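PDB 5CPG: (R)-specific enoyl-CoA hydratase from Pseudomonas aeruginosa, which catalyses the (R)-specific hydration of trans-2-enoyl-CoA to the corresponding (3R)-3-hydroxyacyl-CoA. Local coordinates for residues 6-11 / 112-117; 26-31 / 56-61; 86-91 / 128-133. One frame throughout, in Å; residues are numbered along the deposited sequence.

Contact 1: residues 6-11 / 112-117; sequences IPYAEL and NRVRMA
N112 lies against the ring of Y8 where the tight turn between strands 98-109 and 113-121 of the hot dog sheet meets the N-terminal loop. N112 has left-handed backbone angles, and its CA stands over the ring face, 3.7 Å from the centroid of Y8 and 22° off the ring normal, a CH-pi contact. The amide oxygen covers the rim on that face: N112 OD1 is 3.4 Å from Y8 CD2, with amide and ring planes 35° apart, while N112 ND2 hydrogen-bonds to E139. On the loop side, Y8 directs its CB at the strand from the turn at 8-10, and its first torsion (chi1 -176°) sets CG anti to the backbone N, beside the carbonyl carbon. K108, from the preceding strand, binds the carbonyl oxygens of Y8 and L11 and makes a cation-pi contact with Y8, tying the loop to the hairpin a second time. R113 takes part through its backbone, with R113 O in the plane of the ring at its edge, 3.4 Å from Y8 CE1; its side chain leaves on the far side of the strand and forms a salt bridge with E134. The next residue, V114, points back toward the loop and uses one methyl for two neighbours. L11 also points toward the strand and brings CD1 to this methyl. V114 CG2, anti to its own carbonyl carbon, lies 3.9 Å from Y8 CD1 and 3.9 Å from L11 CD1.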
loop_
_atom_site.group_PDB
_atom_site.type_symbol
_atom_site.label_atom_id
_atom_site.label_comp_id
_atom_site.label_asym_id
_atom_site.label_seq_id
_atom_site.Cartn_x
_atom_site.Cartn_y
_atom_site.Cartn_z
ATOM N N ILE A 6 8.317 17.237 -12.007
ATOM C CA ILE A 6 9.262 18.207 -11.465
ATOM C C ILE A 6 10.603 17.484 -11.278
ATOM O O ILE A 6 10.798 16.743 -10.294
ATOM C CB ILE A 6 8.777 18.791 -10.135
ATOM C CG1 ILE A 6 7.310 19.241 -10.205
ATOM C CG2 ILE A 6 9.705 19.927 -9.641
ATOM C CD1 ILE A 6 7.043 20.337 -11.197
ATOM N N PRO A 7 11.535 17.680 -12.224
ATOM C CA PRO A 7 12.832 16.999 -12.184
ATOM C C PRO A 7 13.669 17.439 -11.002
ATOM O O PRO A 7 13.380 18.465 -10.392
ATOM C CB PRO A 7 13.507 17.422 -13.501
ATOM C CG PRO A 7 12.401 17.983 -14.343
ATOM C CD PRO A 7 11.426 18.575 -13.391
ATOM N N TYR A 8 14.699 16.651 -10.694
ATOM C CA TYR A 8 15.564 16.889 -9.548
ATOM C C TYR A 8 16.087 18.337 -9.450
ATOM O O TYR A 8 16.044 18.928 -8.383
ATOM C CB TYR A 8 16.735 15.909 -9.604
ATOM C CG TYR A 8 17.684 15.962 -8.429
ATOM C CD1 TYR A 8 17.404 15.301 -7.235
ATOM C CD2 TYR A 8 18.885 16.647 -8.525
ATOM C CE1 TYR A 8 18.304 15.321 -6.164
ATOM C CE2 TYR A 8 19.774 16.684 -7.468
ATOM C CZ TYR A 8 19.485 16.031 -6.300
ATOM O OH TYR A 8 20.385 16.068 -5.265
ATOM N N ALA A 9 16.513 18.901 -10.566
ATOM C CA ALA A 9 17.074 20.254 -10.548
ATOM C C ALA A 9 16.044 21.305 -10.137
ATOM O O ALA A 9 16.392 22.301 -9.510
ATOM C CB ALA A 9 17.645 20.593 -11.897
ATOM N N GLU A 10 14.774 21.074 -10.471
ATOM C CA GLU A 10 13.731 22.030 -10.125
ATOM C C GLU A 10 13.184 21.830 -8.719
ATOM O O GLU A 10 12.621 22.742 -8.130
ATOM C CB GLU A 10 12.589 21.954 -11.147
ATOM C CG GLU A 10 13.072 22.073 -12.577
ATOM C CD GLU A 10 11.958 21.982 -13.606
ATOM O OE1 GLU A 10 10.771 22.185 -13.248
ATOM O OE2 GLU A 10 12.287 21.700 -14.784
ATOM N N LEU A 11 13.306 20.635 -8.161
ATOM C CA LEU A 11 12.853 20.426 -6.790
ATOM C C LEU A 11 13.610 21.311 -5.810
ATOM O O LEU A 11 14.800 21.510 -5.989
ATOM C CB LEU A 11 13.057 18.961 -6.387
ATOM C CG LEU A 11 12.125 17.998 -7.094
ATOM C CD1 LEU A 11 12.577 16.573 -6.765
ATOM C CD2 LEU A 11 10.741 18.242 -6.579
ATOM N N ASN A 112 20.615 11.835 -7.460
ATOM C CA ASN A 112 19.279 12.335 -7.766
ATOM C C ASN A 112 18.234 11.916 -6.740
ATOM O O ASN A 112 17.033 11.903 -7.027
ATOM C CB ASN A 112 18.828 11.867 -9.157
ATOM C CG ASN A 112 19.307 12.761 -10.246
ATOM O OD1 ASN A 112 19.932 13.789 -9.986
ATOM N ND2 ASN A 112 19.006 12.395 -11.486
ATOM N N ARG A 113 18.684 11.636 -5.531
ATOM C CA ARG A 113 17.796 11.092 -4.527
ATOM C C ARG A 113 17.167 12.183 -3.702
ATOM O O ARG A 113 17.743 13.267 -3.524
ATOM C CB ARG A 113 18.545 10.110 -3.649
ATOM C CG ARG A 113 18.770 8.770 -4.371
ATOM C CD ARG A 113 19.842 7.905 -3.704
ATOM N NE ARG A 113 19.658 7.718 -2.272
ATOM C CZ ARG A 113 20.413 8.306 -1.331
ATOM N NH1 ARG A 113 20.198 8.070 -0.033
ATOM N NH2 ARG A 113 21.388 9.143 -1.682
ATOM N N VAL A 114 15.953 11.901 -3.231
ATOM C CA VAL A 114 15.182 12.873 -2.457
ATOM C C VAL A 114 14.538 12.170 -1.289
ATOM O O VAL A 114 14.111 11.018 -1.423
ATOM C CB VAL A 114 14.121 13.548 -3.338
ATOM C CG1 VAL A 114 13.217 14.474 -2.539
ATOM C CG2 VAL A 114 14.760 14.333 -4.477
ATOM N N ARG A 115 14.572 12.804 -0.112
ATOM C CA ARG A 115 13.805 12.366 1.037
ATOM C C ARG A 115 12.560 13.249 1.132
ATOM O O ARG A 115 12.663 14.469 1.121
ATOM C CB ARG A 115 14.666 12.441 2.319
ATOM C CG ARG A 115 13.942 12.114 3.585
ATOM C CD ARG A 115 14.868 11.922 4.790
ATOM N NE ARG A 115 15.653 10.707 4.621
ATOM C CZ ARG A 115 16.962 10.686 4.389
ATOM N NH1 ARG A 115 17.582 9.521 4.236
ATOM N NH2 ARG A 115 17.646 11.827 4.325
ATOM N N MET A 116 11.383 12.621 1.151
ATOM C CA MET A 116 10.102 13.309 1.023
ATOM C C MET A 116 9.305 13.008 2.252
ATOM O O MET A 116 9.161 11.820 2.623
ATOM C CB MET A 116 9.347 12.828 -0.234
ATOM C CG MET A 116 8.092 13.593 -0.524
ATOM S SD MET A 116 8.395 15.107 -1.479
ATOM C CE MET A 116 9.388 14.381 -2.763
ATOM N N ALA A 117 8.818 14.043 2.943
ATOM C CA ALA A 117 7.908 13.779 4.043
ATOM C C ALA A 117 6.558 13.378 3.430
ATOM O O ALA A 117 6.186 13.930 2.402
ATOM C CB ALA A 117 7.741 15.005 4.927
#

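Contact 2: residues 26-31 / 56-61; sequences RDLQLF and RIAHGM
L28 and A58 mark the closest approach of the two backbones, their CA atoms 5.8 Å apart, where the segment 56-61 runs past one side of helix 25-35. From R56 to H59 the segment is extended; at G60 and M61 it adopts helix-like backbone angles as helix 62-73 approaches. The helix presents L28 and F31, one turn apart, to this passing chain. L28 spreads its two methyls along the chain from R56 to A58: CD1 packs on A58, 3.7 Å from A58 CB, while L28 CD2 reaches back to R56 CB at 3.9 Å and also lies near the carbonyl oxygen of I57. The guanidinium of R56 continues past this apolar patch to a salt bridge with E25. H59 meets both helix residues. L28 O approaches the imidazole at its edge, 3.4 Å from H59 CE1, and F31 CD2 sits over one face, toward the rim, 3.4 Å from H59 CG. The two rings are inclined at 43°, with centroids 4.9 Å apart, so their contact is oblique. F31 directs its CB at the passing chain and holds CG anti to the backbone N (chi1 -167°), beside the carbonyl carbon; at the far end of the ring F31 CZ lies 3.7 Å from M61 CB, and A65 of the second subunit packs on F31 as well. H59 NE2 is bonded to the carbonyl oxygen of D37, and the imidazole stacks with that of H42, whose ND1 is bonded to I57 O. D37 and H42 probably belong to the hydratase 2 motif of the (R)-hydratases, and the helix with its neighbouring loops is probably part of the overhang that these enzymes add to the hot dog fold.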
loop_
_atom_site.group_PDB
_atom_site.type_symbol
_atom_site.label_atom_id
_atom_site.label_comp_id
_atom_site.label_asym_id
_atom_site.label_seq_id
_atom_site.Cartn_x
_atom_site.Cartn_y
_atom_site.Cartn_z
ATOM N N ARG A 26 -16.353 1.990 -2.365
ATOM C CA ARG A 26 -15.677 1.388 -3.491
ATOM C C ARG A 26 -14.176 1.313 -3.244
ATOM O O ARG A 26 -13.525 0.379 -3.682
ATOM C CB ARG A 26 -15.997 2.232 -4.717
ATOM C CG ARG A 26 -15.905 1.584 -6.005
ATOM C CD ARG A 26 -16.553 2.499 -7.011
ATOM N NE ARG A 26 -15.717 2.499 -8.188
ATOM C CZ ARG A 26 -15.916 1.718 -9.238
ATOM N NH1 ARG A 26 -16.960 0.902 -9.269
ATOM N NH2 ARG A 26 -15.070 1.767 -10.249
ATOM N N ASP A 27 -13.650 2.283 -2.492
ATOM C CA ASP A 27 -12.214 2.261 -2.125
ATOM C C ASP A 27 -11.901 1.098 -1.213
ATOM O O ASP A 27 -10.882 0.419 -1.375
ATOM C CB ASP A 27 -11.841 3.570 -1.489
ATOM C CG ASP A 27 -12.104 4.720 -2.436
ATOM O OD1 ASP A 27 -11.394 4.802 -3.432
ATOM O OD2 ASP A 27 -13.041 5.501 -2.229
ATOM N N LEU A 28 -12.800 0.840 -0.274
ATOM C CA LEU A 28 -12.624 -0.284 0.661
ATOM C C LEU A 28 -12.667 -1.560 -0.129
ATOM O O LEU A 28 -11.863 -2.454 0.086
ATOM C CB LEU A 28 -13.714 -0.260 1.759
ATOM C CG LEU A 28 -13.431 0.513 3.058
ATOM C CD1 LEU A 28 -12.687 1.809 2.774
ATOM C CD2 LEU A 28 -14.728 0.751 3.839
ATOM N N GLN A 29 -13.617 -1.661 -1.067
ATOM C CA GLN A 29 -13.752 -2.893 -1.833
ATOM C C GLN A 29 -12.559 -3.102 -2.795
ATOM O O GLN A 29 -12.055 -4.200 -2.897
ATOM C CB GLN A 29 -15.046 -2.884 -2.620
ATOM C CG GLN A 29 -16.257 -2.952 -1.724
ATOM C CD GLN A 29 -17.523 -2.627 -2.468
ATOM O OE1 GLN A 29 -17.521 -1.820 -3.400
ATOM N NE2 GLN A 29 -18.618 -3.220 -2.034
ATOM N N LEU A 30 -12.115 -2.046 -3.473
ATOM C CA LEU A 30 -10.988 -2.189 -4.371
ATOM C C LEU A 30 -9.725 -2.580 -3.583
ATOM O O LEU A 30 -8.926 -3.401 -4.055
ATOM C CB LEU A 30 -10.724 -0.873 -5.146
ATOM C CG LEU A 30 -11.842 -0.601 -6.136
ATOM C CD1 LEU A 30 -11.741 0.853 -6.566
ATOM C CD2 LEU A 30 -11.756 -1.541 -7.375
ATOM N N PHE A 31 -9.514 -1.987 -2.402
ATOM C CA PHE A 31 -8.262 -2.289 -1.717
ATOM C C PHE A 31 -8.257 -3.728 -1.227
ATOM O O PHE A 31 -7.217 -4.405 -1.266
ATOM C CB PHE A 31 -7.998 -1.325 -0.567
ATOM C CG PHE A 31 -6.599 -1.418 -0.054
ATOM C CD1 PHE A 31 -5.583 -0.661 -0.623
ATOM C CD2 PHE A 31 -6.282 -2.298 0.961
ATOM C CE1 PHE A 31 -4.260 -0.785 -0.152
ATOM C CE2 PHE A 31 -4.996 -2.395 1.426
ATOM C CZ PHE A 31 -3.981 -1.632 0.866
ATOM N N ARG A 56 -17.968 0.539 8.818
ATOM C CA ARG A 56 -16.751 -0.012 8.219
ATOM C C ARG A 56 -15.592 0.995 8.279
ATOM O O ARG A 56 -15.785 2.204 8.292
ATOM C CB ARG A 56 -17.022 -0.446 6.791
ATOM C CG ARG A 56 -17.815 -1.765 6.669
ATOM C CD ARG A 56 -18.277 -1.972 5.250
ATOM N NE ARG A 56 -19.301 -0.998 4.894
ATOM C CZ ARG A 56 -19.893 -0.956 3.715
ATOM N NH1 ARG A 56 -19.555 -1.825 2.771
ATOM N NH2 ARG A 56 -20.815 -0.036 3.464
ATOM N N ILE A 57 -14.372 0.477 8.301
ATOM C CA ILE A 57 -13.187 1.341 8.321
ATOM C C ILE A 57 -12.251 0.931 7.163
ATOM O O ILE A 57 -12.319 -0.190 6.664
ATOM C CB ILE A 57 -12.419 1.263 9.670
ATOM C CG1 ILE A 57 -11.793 -0.110 9.871
ATOM C CG2 ILE A 57 -13.349 1.549 10.852
ATOM C CD1 ILE A 57 -10.951 -0.199 11.118
ATOM N N ALA A 58 -11.359 1.842 6.785
ATOM C CA ALA A 58 -10.448 1.583 5.664
ATOM C C ALA A 58 -9.282 0.754 6.153
ATOM O O ALA A 58 -8.951 0.763 7.345
ATOM C CB ALA A 58 -9.941 2.909 5.077
ATOM N N HIS A 59 -8.660 0.035 5.235
ATOM C CA HIS A 59 -7.390 -0.622 5.545
ATOM C C HIS A 59 -6.336 0.425 5.826
ATOM O O HIS A 59 -6.229 1.410 5.106
ATOM C CB HIS A 59 -6.956 -1.491 4.368
ATOM C CG HIS A 59 -8.019 -2.436 3.876
ATOM N ND1 HIS A 59 -9.072 -2.035 3.088
ATOM C CD2 HIS A 59 -8.128 -3.779 4.002
ATOM C CE1 HIS A 59 -9.805 -3.097 2.761
ATOM N NE2 HIS A 59 -9.245 -4.167 3.304
ATOM N N GLY A 60 -5.528 0.207 6.863
ATOM C CA GLY A 60 -4.491 1.183 7.160
ATOM C C GLY A 60 -3.602 1.471 5.981
ATOM O O GLY A 60 -3.233 2.621 5.745
ATOM N N MET A 61 -3.261 0.424 5.226
ATOM C CA MET A 61 -2.329 0.575 4.125
ATOM C C MET A 61 -2.918 1.284 2.893
ATOM O O MET A 61 -2.185 1.556 1.954
ATOM C CB MET A 61 -1.782 -0.806 3.737
ATOM C CG MET A 61 -0.689 -0.862 2.689
ATOM S SD MET A 61 0.774 0.087 3.136
ATOM C CE MET A 61 1.457 -0.978 4.410
#

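Contact 3: residues 86-91 / 128-133; sequences TLRFTR and VVDGEA
R88 and D130 face each other as an antiparallel hydrogen-bonded pair, and their side chains leave the sheet together on the side that also carries T86 and E132. R88 CB lies 3.7 Å from D130 O, and CG stays near the same oxygen. The arginine chain then bends at chi3, with NE 2.8 Å from a water oxygen, which accepts from R88 NE and donates to D130 OD2. Strand 81-89 is an outer strand of the chain's hot dog sheet, but T86, L87 and R88 also pair with an antiparallel strand of the second subunit, so the sheet runs on through the dimer. At the tip the guanidinium grips E132 end-on: R88 NH1 donates to E132 OE2 at 2.8 Å, nearly straight at 175°, and R88 NH2 to E132 OE1 at 3.0 Å. The guanidinium and the E132 carboxylate are 24° apart, nearly coplanar. NH2 also forms a salt bridge with D130, 2.9 Å from R88 NH2 to D130 OD2, but the D130 carboxylate is turned 81° from the guanidinium and the nitrogen sits above its plane. Two negative groups and the water thus hold the guanidinium, probably stabilising its charge. On the opposite face L87 and F89 pack against V129, with L87 CD2 3.8 Å from V129 CG1, and L87 and V129 also touch helix 62-73. Past the strand end, T90 N donates to V128 O at 2.8 Å.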
loop_
_atom_site.group_PDB
_atom_site.type_symbol
_atom_site.label_atom_id
_atom_site.label_comp_id
_atom_site.label_asym_id
_atom_site.label_seq_id
_atom_site.Cartn_x
_atom_site.Cartn_y
_atom_site.Cartn_z
ATOM N N THR A 86 8.528 4.754 4.736
ATOM C CA THR A 86 8.179 4.457 6.114
ATOM C C THR A 86 6.800 5.001 6.425
ATOM O O THR A 86 6.447 6.052 5.978
ATOM C CB THR A 86 9.231 5.029 7.077
ATOM O OG1 THR A 86 10.504 4.500 6.701
ATOM C CG2 THR A 86 8.941 4.656 8.523
ATOM N N LEU A 87 6.041 4.241 7.172
ATOM C CA LEU A 87 4.682 4.634 7.533
ATOM C C LEU A 87 4.453 4.437 9.015
ATOM O O LEU A 87 4.761 3.374 9.586
ATOM C CB LEU A 87 3.646 3.797 6.748
ATOM C CG LEU A 87 3.738 3.964 5.237
ATOM C CD1 LEU A 87 2.937 2.829 4.551
ATOM C CD2 LEU A 87 3.139 5.301 4.815
ATOM N N ARG A 88 3.872 5.440 9.653
ATOM C CA ARG A 88 3.379 5.202 11.015
ATOM C C ARG A 88 1.888 5.499 10.975
ATOM O O ARG A 88 1.475 6.563 10.509
ATOM C CB ARG A 88 4.108 6.089 12.008
ATOM C CG ARG A 88 5.609 5.816 12.026
ATOM C CD ARG A 88 6.427 6.833 12.820
ATOM N NE ARG A 88 6.576 8.151 12.174
ATOM C CZ ARG A 88 7.501 8.443 11.254
ATOM N NH1 ARG A 88 8.357 7.520 10.795
ATOM N NH2 ARG A 88 7.573 9.662 10.757
ATOM N N PHE A 89 1.092 4.553 11.448
ATOM C CA PHE A 89 -0.378 4.643 11.387
ATOM C C PHE A 89 -0.887 5.204 12.721
ATOM O O PHE A 89 -0.854 4.536 13.754
ATOM C CB PHE A 89 -1.001 3.280 11.081
ATOM C CG PHE A 89 -0.458 2.632 9.828
ATOM C CD1 PHE A 89 -0.893 3.029 8.564
ATOM C CD2 PHE A 89 0.483 1.608 9.920
ATOM C CE1 PHE A 89 -0.380 2.453 7.418
ATOM C CE2 PHE A 89 0.980 1.002 8.795
ATOM C CZ PHE A 89 0.582 1.414 7.537
ATOM N N THR A 90 -1.326 6.450 12.675
ATOM C CA THR A 90 -1.587 7.233 13.884
ATOM C C THR A 90 -3.024 7.156 14.323
ATOM O O THR A 90 -3.323 6.992 15.506
ATOM C CB THR A 90 -1.227 8.682 13.640
ATOM O OG1 THR A 90 0.090 8.726 13.106
ATOM C CG2 THR A 90 -1.234 9.465 14.996
ATOM N N ARG A 91 -3.911 7.217 13.346
ATOM C CA ARG A 91 -5.357 7.196 13.606
ATOM C C ARG A 91 -6.054 6.331 12.574
ATOM O O ARG A 91 -5.639 6.302 11.430
ATOM C CB ARG A 91 -5.944 8.620 13.560
ATOM C CG ARG A 91 -5.473 9.544 14.708
ATOM C CD ARG A 91 -5.962 10.973 14.530
ATOM N NE ARG A 91 -5.644 11.819 15.702
ATOM C CZ ARG A 91 -4.477 12.429 15.887
ATOM N NH1 ARG A 91 -3.503 12.299 14.981
ATOM N NH2 ARG A 91 -4.278 13.179 16.973
ATOM N N VAL A 128 -3.496 11.115 10.182
ATOM C CA VAL A 128 -3.778 9.686 10.267
ATOM C C VAL A 128 -2.547 8.828 9.955
ATOM O O VAL A 128 -2.439 7.715 10.423
ATOM C CB VAL A 128 -4.942 9.302 9.359
ATOM C CG1 VAL A 128 -6.194 10.048 9.795
ATOM C CG2 VAL A 128 -4.645 9.595 7.924
ATOM N N VAL A 129 -1.609 9.393 9.224
ATOM C CA VAL A 129 -0.353 8.701 8.892
ATOM C C VAL A 129 0.784 9.697 8.877
ATOM O O VAL A 129 0.652 10.811 8.382
ATOM C CB VAL A 129 -0.435 7.969 7.488
ATOM C CG1 VAL A 129 0.936 7.493 7.017
ATOM C CG2 VAL A 129 -1.352 6.831 7.572
ATOM N N ASP A 130 1.927 9.274 9.416
ATOM C CA ASP A 130 3.142 10.041 9.292
ATOM C C ASP A 130 4.181 9.147 8.645
ATOM O O ASP A 130 4.134 7.923 8.779
ATOM C CB ASP A 130 3.627 10.517 10.670
ATOM C CG ASP A 130 4.690 11.567 10.572
ATOM O OD1 ASP A 130 4.687 12.335 9.584
ATOM O OD2 ASP A 130 5.565 11.596 11.468
ATOM N N GLY A 131 5.139 9.742 7.974
ATOM C CA GLY A 131 6.169 8.908 7.375
ATOM C C GLY A 131 7.058 9.656 6.427
ATOM O O GLY A 131 6.952 10.862 6.248
ATOM N N GLU A 132 7.982 8.925 5.810
ATOM C CA GLU A 132 8.860 9.541 4.850
ATOM C C GLU A 132 9.204 8.549 3.727
ATOM O O GLU A 132 9.184 7.334 3.936
ATOM C CB GLU A 132 10.133 10.059 5.561
ATOM C CG GLU A 132 10.743 9.091 6.603
ATOM C CD GLU A 132 10.076 9.100 8.024
ATOM O OE1 GLU A 132 9.425 10.100 8.424
ATOM O OE2 GLU A 132 10.230 8.084 8.759
ATOM N N ALA A 133 9.432 9.086 2.532
ATOM C CA ALA A 133 9.792 8.285 1.370
ATOM C C ALA A 133 11.224 8.579 0.938
ATOM O O ALA A 133 11.696 9.711 1.087
ATOM C CB ALA A 133 8.848 8.593 0.217
HETATM O O HOH W 1 4.938 9.802 13.728
#

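Contacts 1 and 3 share one sheet, since strands 113-121 and 127-136 are neighbours in it and M116 O lies 2.7 Å from A133 N, probably a hydrogen bond. Contact 1, near one end of the chain, is partly buried and relies on a ring face and methyl groups; contact 3 combines backbone pairing with a charged cluster on one face and apolar packing on the other. Contact 2 is the buried one, formed by aromatic and aliphatic groups outside the sheet, across the chain's centre from contact 1. It meets contact 3 at G60 and M61, with M61 SD 3.8 Å from L87 CD1. Contacts 2 and 3 reach the second subunit, whereas contact 1 does not.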